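Insecticidal crystal protein Cry7Cal (Bacillus thuringiensis, PDB 5ZI1) acts as an insecticidal toxin against the migratory locust, its three-domain core probably binding receptors and forming pores in gut-cell membranes as in other delta endotoxins. Local coordinates at residues I253-I258 / S409-I414; G429-Y434 / G451-S456. One frame throughout, in Å; residues are numbered along the deposited sequence.

Interaction 1: I253-I258 / S409-I414; sequences IFTDPI and SDQLPI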
ATOM      1  N   ILE A 253       0.889  -5.557   4.818  1.00 47.01           N
ATOM      2  CA  ILE A 253      -0.013  -6.645   4.472  1.00 42.03           C
ATOM      3  C   ILE A 253       0.611  -7.985   4.839  1.00 46.37           C
ATOM      4  O   ILE A 253       1.834  -8.120   4.980  1.00 42.70           O
ATOM      5  CB  ILE A 253      -0.399  -6.620   2.992  1.00 45.15           C
ATOM      6  CG1 ILE A 253       0.836  -6.639   2.117  1.00 41.19           C
ATOM      7  CG2 ILE A 253      -1.306  -5.400   2.700  1.00 43.28           C
ATOM      8  CD1 ILE A 253       0.499  -6.316   0.665  1.00 48.73           C
ATOM      9  N   PHE A 254      -0.257  -8.991   4.993  1.00 45.11           N
ATOM     10  CA  PHE A 254       0.141 -10.310   5.486  1.00 45.81           C
ATOM     11  C   PHE A 254      -0.147 -11.389   4.463  1.00 43.40           C
ATOM     12  O   PHE A 254      -1.245 -11.436   3.899  1.00 40.86           O
ATOM     13  CB  PHE A 254      -0.560 -10.645   6.801  1.00 43.74           C
ATOM     14  CG  PHE A 254       0.001  -9.879   7.973  1.00 48.84           C
ATOM     15  CD1 PHE A 254      -0.346  -8.528   8.171  1.00 41.69           C
ATOM     16  CD2 PHE A 254       0.916 -10.480   8.840  1.00 43.93           C
ATOM     17  CE1 PHE A 254       0.162  -7.808   9.241  1.00 39.36           C
ATOM     18  CE2 PHE A 254       1.442  -9.767   9.907  1.00 43.24           C
ATOM     19  CZ  PHE A 254       1.077  -8.419  10.103  1.00 45.12           C
ATOM     20  N   THR A 255       0.856 -12.242   4.226  1.00 43.41           N
ATOM     21  CA  THR A 255       0.715 -13.431   3.400  1.00 42.40           C
ATOM     22  C   THR A 255      -0.075 -14.492   4.167  1.00 44.50           C
ATOM     23  O   THR A 255      -0.308 -14.371   5.377  1.00 40.48           O
ATOM     24  CB  THR A 255       2.093 -13.971   2.979  1.00 49.30           C
ATOM     25  OG1 THR A 255       2.995 -13.972   4.098  1.00 44.21           O
ATOM     26  CG2 THR A 255       2.707 -13.139   1.844  1.00 39.92           C
ATOM     27  N   ASP A 256      -0.504 -15.537   3.454  1.00 43.81           N
ATOM     28  CA  ASP A 256      -1.347 -16.552   4.086  1.00 45.91           C
ATOM     29  C   ASP A 256      -0.615 -17.197   5.262  1.00 42.08           C
ATOM     30  O   ASP A 256       0.617 -17.322   5.247  1.00 42.23           O
ATOM     31  CB  ASP A 256      -1.755 -17.634   3.089  1.00 47.53           C
ATOM     32  CG  ASP A 256      -2.621 -17.095   1.968  1.00 51.80           C
ATOM     33  OD1 ASP A 256      -3.093 -15.933   2.083  1.00 51.81           O
ATOM     34  OD2 ASP A 256      -2.837 -17.834   0.977  1.00 48.94           O
ATOM     35  N   PRO A 257      -1.338 -17.599   6.305  1.00 43.77           N
ATOM     36  CA  PRO A 257      -0.661 -18.222   7.454  1.00 40.67           C
ATOM     37  C   PRO A 257       0.111 -19.464   7.029  1.00 46.05           C
ATOM     38  O   PRO A 257      -0.284 -20.185   6.108  1.00 45.39           O
ATOM     39  CB  PRO A 257      -1.809 -18.551   8.414  1.00 40.43           C
ATOM     40  CG  PRO A 257      -2.913 -17.493   8.035  1.00 40.03           C
ATOM     41  CD  PRO A 257      -2.788 -17.412   6.528  1.00 37.80           C
ATOM     42  N   ILE A 258       1.251 -19.674   7.680  1.00 43.52           N
ATOM     43  CA  ILE A 258       2.134 -20.802   7.347  1.00 42.95           C
ATOM     44  C   ILE A 258       1.635 -21.975   8.176  1.00 48.94           C
ATOM     45  O   ILE A 258       2.104 -22.255   9.280  1.00 47.26           O
ATOM     46  CB  ILE A 258       3.606 -20.488   7.622  1.00 49.56           C
ATOM     47  CG1 ILE A 258       4.053 -19.188   6.946  1.00 36.50           C
ATOM     48  CG2 ILE A 258       4.487 -21.653   7.193  1.00 45.22           C
ATOM     49  CD1 ILE A 258       5.458 -18.820   7.372  1.00 37.78           C
ATOM     50  N   SER A 409       7.198 -15.625  -2.534  1.00 51.88           N
ATOM     51  CA  SER A 409       7.122 -15.043  -3.862  1.00 46.46           C
ATOM     52  C   SER A 409       6.009 -15.628  -4.697  1.00 49.40           C
ATOM     53  O   SER A 409       5.810 -15.170  -5.824  1.00 53.99           O
ATOM     54  CB  SER A 409       8.447 -15.230  -4.593  1.00 51.22           C
ATOM     55  OG  SER A 409       8.792 -16.613  -4.666  1.00 58.90           O
ATOM     56  N   ASP A 410       5.296 -16.639  -4.203  1.00 51.69           N
ATOM     57  CA  ASP A 410       4.129 -17.113  -4.931  1.00 54.52           C
ATOM     58  C   ASP A 410       2.872 -16.314  -4.614  1.00 57.80           C
ATOM     59  O   ASP A 410       1.907 -16.390  -5.379  1.00 63.29           O
ATOM     60  CB  ASP A 410       3.893 -18.588  -4.646  1.00 58.70           C
ATOM     61  CG  ASP A 410       4.778 -19.470  -5.493  1.00 68.50           C
ATOM     62  OD1 ASP A 410       4.695 -19.365  -6.739  1.00 72.17           O
ATOM     63  OD2 ASP A 410       5.588 -20.227  -4.916  1.00 69.15           O
ATOM     64  N   GLN A 411       2.852 -15.576  -3.502  1.00 50.17           N
ATOM     65  CA  GLN A 411       1.804 -14.602  -3.237  1.00 50.11           C
ATOM     66  C   GLN A 411       2.250 -13.180  -3.542  1.00 54.21           C
ATOM     67  O   GLN A 411       1.428 -12.364  -3.972  1.00 52.07           O
ATOM     68  CB  GLN A 411       1.345 -14.692  -1.778  1.00 46.33           C
ATOM     69  CG  GLN A 411       0.625 -15.987  -1.442  1.00 41.42           C
ATOM     70  CD  GLN A 411       0.609 -16.282   0.046  1.00 47.01           C
ATOM     71  OE1 GLN A 411       0.127 -15.479   0.851  1.00 44.34           O
ATOM     72  NE2 GLN A 411       1.149 -17.451   0.428  1.00 49.38           N
ATOM     73  N   LEU A 412       3.539 -12.885  -3.351  1.00 50.84           N
ATOM     74  CA  LEU A 412       4.130 -11.573  -3.602  1.00 44.94           C
ATOM     75  C   LEU A 412       5.305 -11.774  -4.550  1.00 48.49           C
ATOM     76  O   LEU A 412       6.451 -11.930  -4.113  1.00 48.44           O
ATOM     77  CB  LEU A 412       4.580 -10.911  -2.304  1.00 41.98           C
ATOM     78  CG  LEU A 412       3.528 -10.572  -1.253  1.00 44.84           C
ATOM     79  CD1 LEU A 412       4.231 -10.173   0.021  1.00 37.54           C
ATOM     80  CD2 LEU A 412       2.559  -9.455  -1.738  1.00 41.56           C
ATOM     81  N   PRO A 413       5.057 -11.769  -5.853  1.00 50.43           N
ATOM     82  CA  PRO A 413       6.094 -12.185  -6.800  1.00 48.11           C
ATOM     83  C   PRO A 413       7.254 -11.214  -6.887  1.00 54.02           C
ATOM     84  O   PRO A 413       7.138 -10.014  -6.625  1.00 56.58           O
ATOM     85  CB  PRO A 413       5.342 -12.271  -8.133  1.00 50.40           C
ATOM     86  CG  PRO A 413       4.144 -11.407  -7.944  1.00 54.70           C
ATOM     87  CD  PRO A 413       3.761 -11.561  -6.508  1.00 50.57           C
ATOM     88  N   ILE A 414       8.408 -11.773  -7.232  1.00 54.60           N
ATOM     89  CA  ILE A 414       9.618 -11.012  -7.469  1.00 55.24           C
ATOM     90  C   ILE A 414      10.092 -11.327  -8.879  1.00 60.10           C
ATOM     91  O   ILE A 414       9.562 -12.202  -9.562  1.00 60.18           O
ATOM     92  CB  ILE A 414      10.715 -11.326  -6.444  1.00 54.23           C
ATOM     93  CG1 ILE A 414      11.173 -12.786  -6.603  1.00 56.30           C
ATOM     94  CG2 ILE A 414      10.216 -11.047  -5.044  1.00 52.36           C
ATOM     95  CD1 ILE A 414      12.154 -13.210  -5.571  1.00 53.38           C
TER
HETATM   96  O   HOH W   1       1.983 -17.908   3.015  1.00 42.91           O
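Q411 stretches its side chain across to the backbone of D256, a contact in the beta-prism (second) domain of the three-domain delta endotoxin fold, where residues 253-258 meet the loop after strand 404-407. Q411 CG lies anti to the carbonyl carbon (chi1 -67°), and the extended chain beyond it brings the amide to D256. Q411 OE1 takes D256 N at 2.7 Å in a nearly straight bond, the donor lying in the carbonyl plane on a lone pair. The D256 carboxylate is tilted 32° from the amide plane, its CG 3.4 Å from Q411 OE1. Its charge is met by R217 and R220 of helix 208-227, in the N-terminal domain, which probably offsets any repulsion between the oxygens. T255 presents carbon to the loop: CB lies 3.3 Å from Q411 OE1, and CG2 is 3.8 Å from L412 CD1. Its OG1 is engaged instead with W452 NE1. Beyond it, I253 CD1 just reaches L412 CD2, a loose apolar contact. A water bridges the amide to the backbone, accepting from Q411 NE2 at 2.8 Å and donating to D256 O at 2.7 Å.

Interaction 2: G429-Y434 / G451-S456; sequences GHRLSY and GWTHVS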
ATOM      1  N   GLY A 429       8.812  -5.866  -4.753  1.00 52.08           N
ATOM      2  CA  GLY A 429       7.968  -4.766  -4.313  1.00 50.09           C
ATOM      3  C   GLY A 429       7.759  -4.713  -2.817  1.00 46.46           C
ATOM      4  O   GLY A 429       7.263  -3.712  -2.294  1.00 43.23           O
ATOM      5  N   HIS A 430       8.158  -5.772  -2.111  1.00 42.46           N
ATOM      6  CA  HIS A 430       7.843  -5.895  -0.697  1.00 41.82           C
ATOM      7  C   HIS A 430       9.040  -6.452   0.063  1.00 45.07           C
ATOM      8  O   HIS A 430       9.901  -7.142  -0.494  1.00 51.88           O
ATOM      9  CB  HIS A 430       6.595  -6.777  -0.488  1.00 46.12           C
ATOM     10  CG  HIS A 430       5.308  -6.130  -0.933  1.00 50.65           C
ATOM     11  ND1 HIS A 430       4.854  -6.187  -2.238  1.00 50.93           N
ATOM     12  CD2 HIS A 430       4.390  -5.403  -0.247  1.00 42.90           C
ATOM     13  CE1 HIS A 430       3.709  -5.531  -2.333  1.00 48.53           C
ATOM     14  NE2 HIS A 430       3.406  -5.045  -1.139  1.00 49.45           N
ATOM     15  N   ARG A 431       9.075  -6.156   1.359  1.00 40.89           N
ATOM     16  CA  ARG A 431      10.119  -6.617   2.256  1.00 44.44           C
ATOM     17  C   ARG A 431       9.454  -7.125   3.523  1.00 44.77           C
ATOM     18  O   ARG A 431       8.398  -6.627   3.920  1.00 41.05           O
ATOM     19  CB  ARG A 431      11.127  -5.490   2.612  1.00 46.35           C
ATOM     20  CG  ARG A 431      10.656  -4.618   3.768  1.00 42.49           C
ATOM     21  CD  ARG A 431      11.652  -3.585   4.209  1.00 41.53           C
ATOM     22  NE  ARG A 431      11.937  -2.582   3.181  1.00 46.25           N
ATOM     23  CZ  ARG A 431      11.108  -1.597   2.841  1.00 45.26           C
ATOM     24  NH1 ARG A 431       9.911  -1.493   3.418  1.00 38.18           N
ATOM     25  NH2 ARG A 431      11.467  -0.736   1.905  1.00 47.46           N
ATOM     26  N   LEU A 432      10.068  -8.126   4.146  1.00 42.96           N
ATOM     27  CA  LEU A 432       9.485  -8.698   5.350  1.00 42.50           C
ATOM     28  C   LEU A 432       9.511  -7.668   6.460  1.00 42.77           C
ATOM     29  O   LEU A 432      10.497  -6.947   6.637  1.00 47.40           O
ATOM     30  CB  LEU A 432      10.238  -9.954   5.777  1.00 40.75           C
ATOM     31  CG  LEU A 432       9.729 -10.790   6.955  1.00 41.32           C
ATOM     32  CD1 LEU A 432       8.408 -11.495   6.669  1.00 37.26           C
ATOM     33  CD2 LEU A 432      10.791 -11.851   7.288  1.00 41.27           C
ATOM     34  N   SER A 433       8.413  -7.582   7.209  1.00 40.71           N
ATOM     35  CA  SER A 433       8.337  -6.613   8.283  1.00 41.07           C
ATOM     36  C   SER A 433       7.852  -7.178   9.598  1.00 42.20           C
ATOM     37  O   SER A 433       8.107  -6.557  10.638  1.00 46.42           O
ATOM     38  CB  SER A 433       7.440  -5.421   7.879  1.00 41.47           C
ATOM     39  OG  SER A 433       6.152  -5.838   7.420  1.00 45.04           O
ATOM     40  N   TYR A 434       7.190  -8.328   9.616  1.00 36.78           N
ATOM     41  CA  TYR A 434       6.589  -8.755  10.869  1.00 41.29           C
ATOM     42  C   TYR A 434       6.426 -10.266  10.848  1.00 40.60           C
ATOM     43  O   TYR A 434       6.454 -10.897   9.789  1.00 38.84           O
ATOM     44  CB  TYR A 434       5.225  -8.050  11.107  1.00 41.97           C
ATOM     45  CG  TYR A 434       4.857  -8.031  12.574  1.00 42.06           C
ATOM     46  CD1 TYR A 434       5.379  -7.061  13.421  1.00 40.58           C
ATOM     47  CD2 TYR A 434       4.056  -9.024  13.126  1.00 40.06           C
ATOM     48  CE1 TYR A 434       5.103  -7.058  14.774  1.00 41.08           C
ATOM     49  CE2 TYR A 434       3.765  -9.028  14.491  1.00 45.61           C
ATOM     50  CZ  TYR A 434       4.294  -8.032  15.305  1.00 47.94           C
ATOM     51  OH  TYR A 434       4.020  -8.008  16.657  1.00 53.17           O
ATOM     52  N   GLY A 451       4.339 -10.636   7.786  1.00 41.38           N
ATOM     53  CA  GLY A 451       3.904  -9.292   7.409  1.00 42.00           C
ATOM     54  C   GLY A 451       4.983  -8.604   6.591  1.00 43.78           C
ATOM     55  O   GLY A 451       6.183  -8.744   6.879  1.00 43.84           O
ATOM     56  N   TRP A 452       4.540  -7.872   5.567  1.00 39.69           N
ATOM     57  CA  TRP A 452       5.387  -7.236   4.566  1.00 38.78           C
ATOM     58  C   TRP A 452       5.056  -5.752   4.443  1.00 41.29           C
ATOM     59  O   TRP A 452       3.883  -5.359   4.537  1.00 40.44           O
ATOM     60  CB  TRP A 452       5.182  -7.912   3.202  1.00 40.90           C
ATOM     61  CG  TRP A 452       5.338  -9.401   3.251  1.00 43.57           C
ATOM     62  CD1 TRP A 452       4.413 -10.304   3.646  1.00 42.58           C
ATOM     63  CD2 TRP A 452       6.514 -10.146   2.910  1.00 40.13           C
ATOM     64  NE1 TRP A 452       4.933 -11.579   3.573  1.00 45.53           N
ATOM     65  CE2 TRP A 452       6.223 -11.505   3.120  1.00 41.61           C
ATOM     66  CE3 TRP A 452       7.782  -9.792   2.439  1.00 43.14           C
ATOM     67  CZ2 TRP A 452       7.155 -12.521   2.872  1.00 46.12           C
ATOM     68  CZ3 TRP A 452       8.713 -10.804   2.194  1.00 45.57           C
ATOM     69  CH2 TRP A 452       8.389 -12.150   2.411  1.00 43.30           C
ATOM     70  N   THR A 453       6.083  -4.935   4.198  1.00 38.85           N
ATOM     71  CA  THR A 453       5.911  -3.532   3.835  1.00 38.39           C
ATOM     72  C   THR A 453       6.451  -3.284   2.427  1.00 40.61           C
ATOM     73  O   THR A 453       7.283  -4.038   1.917  1.00 45.71           O
ATOM     74  CB  THR A 453       6.604  -2.598   4.821  1.00 39.74           C
ATOM     75  OG1 THR A 453       8.024  -2.878   4.844  1.00 45.99           O
ATOM     76  CG2 THR A 453       5.986  -2.737   6.214  1.00 33.28           C
ATOM     77  N   HIS A 454       5.957  -2.212   1.812  1.00 42.18           N
ATOM     78  CA  HIS A 454       6.226  -1.883   0.415  1.00 41.79           C
ATOM     79  C   HIS A 454       7.588  -1.219   0.261  1.00 44.70           C
ATOM     80  O   HIS A 454       7.991  -0.401   1.094  1.00 48.29           O
ATOM     81  CB  HIS A 454       5.128  -0.943  -0.092  1.00 42.30           C
ATOM     82  CG  HIS A 454       5.048  -0.831  -1.580  1.00 38.59           C
ATOM     83  ND1 HIS A 454       5.568   0.239  -2.274  1.00 42.91           N
ATOM     84  CD2 HIS A 454       4.475  -1.637  -2.503  1.00 43.32           C
ATOM     85  CE1 HIS A 454       5.341   0.079  -3.565  1.00 44.52           C
ATOM     86  NE2 HIS A 454       4.671  -1.049  -3.732  1.00 49.71           N
ATOM     87  N   VAL A 455       8.304  -1.563  -0.814  1.00 44.77           N
ATOM     88  CA  VAL A 455       9.683  -1.093  -0.958  1.00 44.54           C
ATOM     89  C   VAL A 455       9.772   0.383  -1.347  1.00 50.12           C
ATOM     90  O   VAL A 455      10.865   0.969  -1.289  1.00 44.89           O
ATOM     91  CB  VAL A 455      10.424  -2.049  -1.926  1.00 50.88           C
ATOM     92  CG1 VAL A 455      11.829  -1.566  -2.280  1.00 47.73           C
ATOM     93  CG2 VAL A 455      10.532  -3.424  -1.287  1.00 45.16           C
ATOM     94  N   SER A 456       8.644   1.031  -1.681  1.00 43.40           N
ATOM     95  CA  SER A 456       8.688   2.471  -1.911  1.00 44.56           C
ATOM     96  C   SER A 456       9.026   3.236  -0.642  1.00 44.53           C
ATOM     97  O   SER A 456       9.517   4.371  -0.720  1.00 46.22           O
ATOM     98  CB  SER A 456       7.351   2.969  -2.464  1.00 43.73           C
ATOM     99  OG  SER A 456       6.300   2.689  -1.561  1.00 40.65           O
TER
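H430 and H454 form a T-shaped pair near the open end of a twisted antiparallel beta hairpin that carries a classic beta bulge farther toward its turn. The edge of the H454 ring points at the face of H430, planes 88° apart and centroids 5.2 Å apart. H454 sets CG anti to its backbone N (chi1 -163°), and G429 O lies over one face of its ring, offset toward the rim; ND1 shares a hydrogen bond with S456 OG. H430 NE2 is held by R251. On the other side of the sheet R431 sets CG between its backbone N and carbonyl carbon (chi1 84°) and bends at chi3. Its NH1 then meets T453 OG1 at 2.7 Å, near the guanidinium plane, and bonds weakly to H454 O. V455 CG2 lies against one guanidinium face, and NE makes a salt bridge with D353. L432 rests on W452: CD1 stands 4.1 Å from the centroid of the six-membered ring, almost on its normal, in a CH-pi contact. At the bulge S433 N and Y434 N both reach G451 O, at 2.5 Å and 2.9 Å, from the same face of its plane. Because G451 carries no side chain, Y434 CB can come within 4.1 Å of G451 CA. S433 CB presses on T453 CG2 at 3.5 Å, a tight fit, while S433 OG bonds to Q252. Strand 448-454 is the middle of a three-stranded sheet, between 430-437 and 252-254. H430 touches I18 of helix 13-26 and S456 touches M25 of it, whereas R431 and L432 pack on strand 294-306 through W295, L296 and I299.

Both interactions lie in the beta-prism domain, their centres 10 Å apart, and both reach one antiparallel sheet, ordered 252-254, 448-454, 430-437, interaction 1 through strand 252-254 alone. Along the chain they come in series: interaction 1 joins residues 253-258 to 409-414 before the hairpin of interaction 2 begins. W452 connects them. Its backbone N probably donates a hydrogen bond to I253 O, 2.8 Å away, and its indole CG packs 3.5 Å from L412 CD1. Strand 252-254 is thus tied to the hairpin 430-454 and to the loop leading into it. Helices of the N-terminal domain touch both contacts, placing them near the boundary between the two domains.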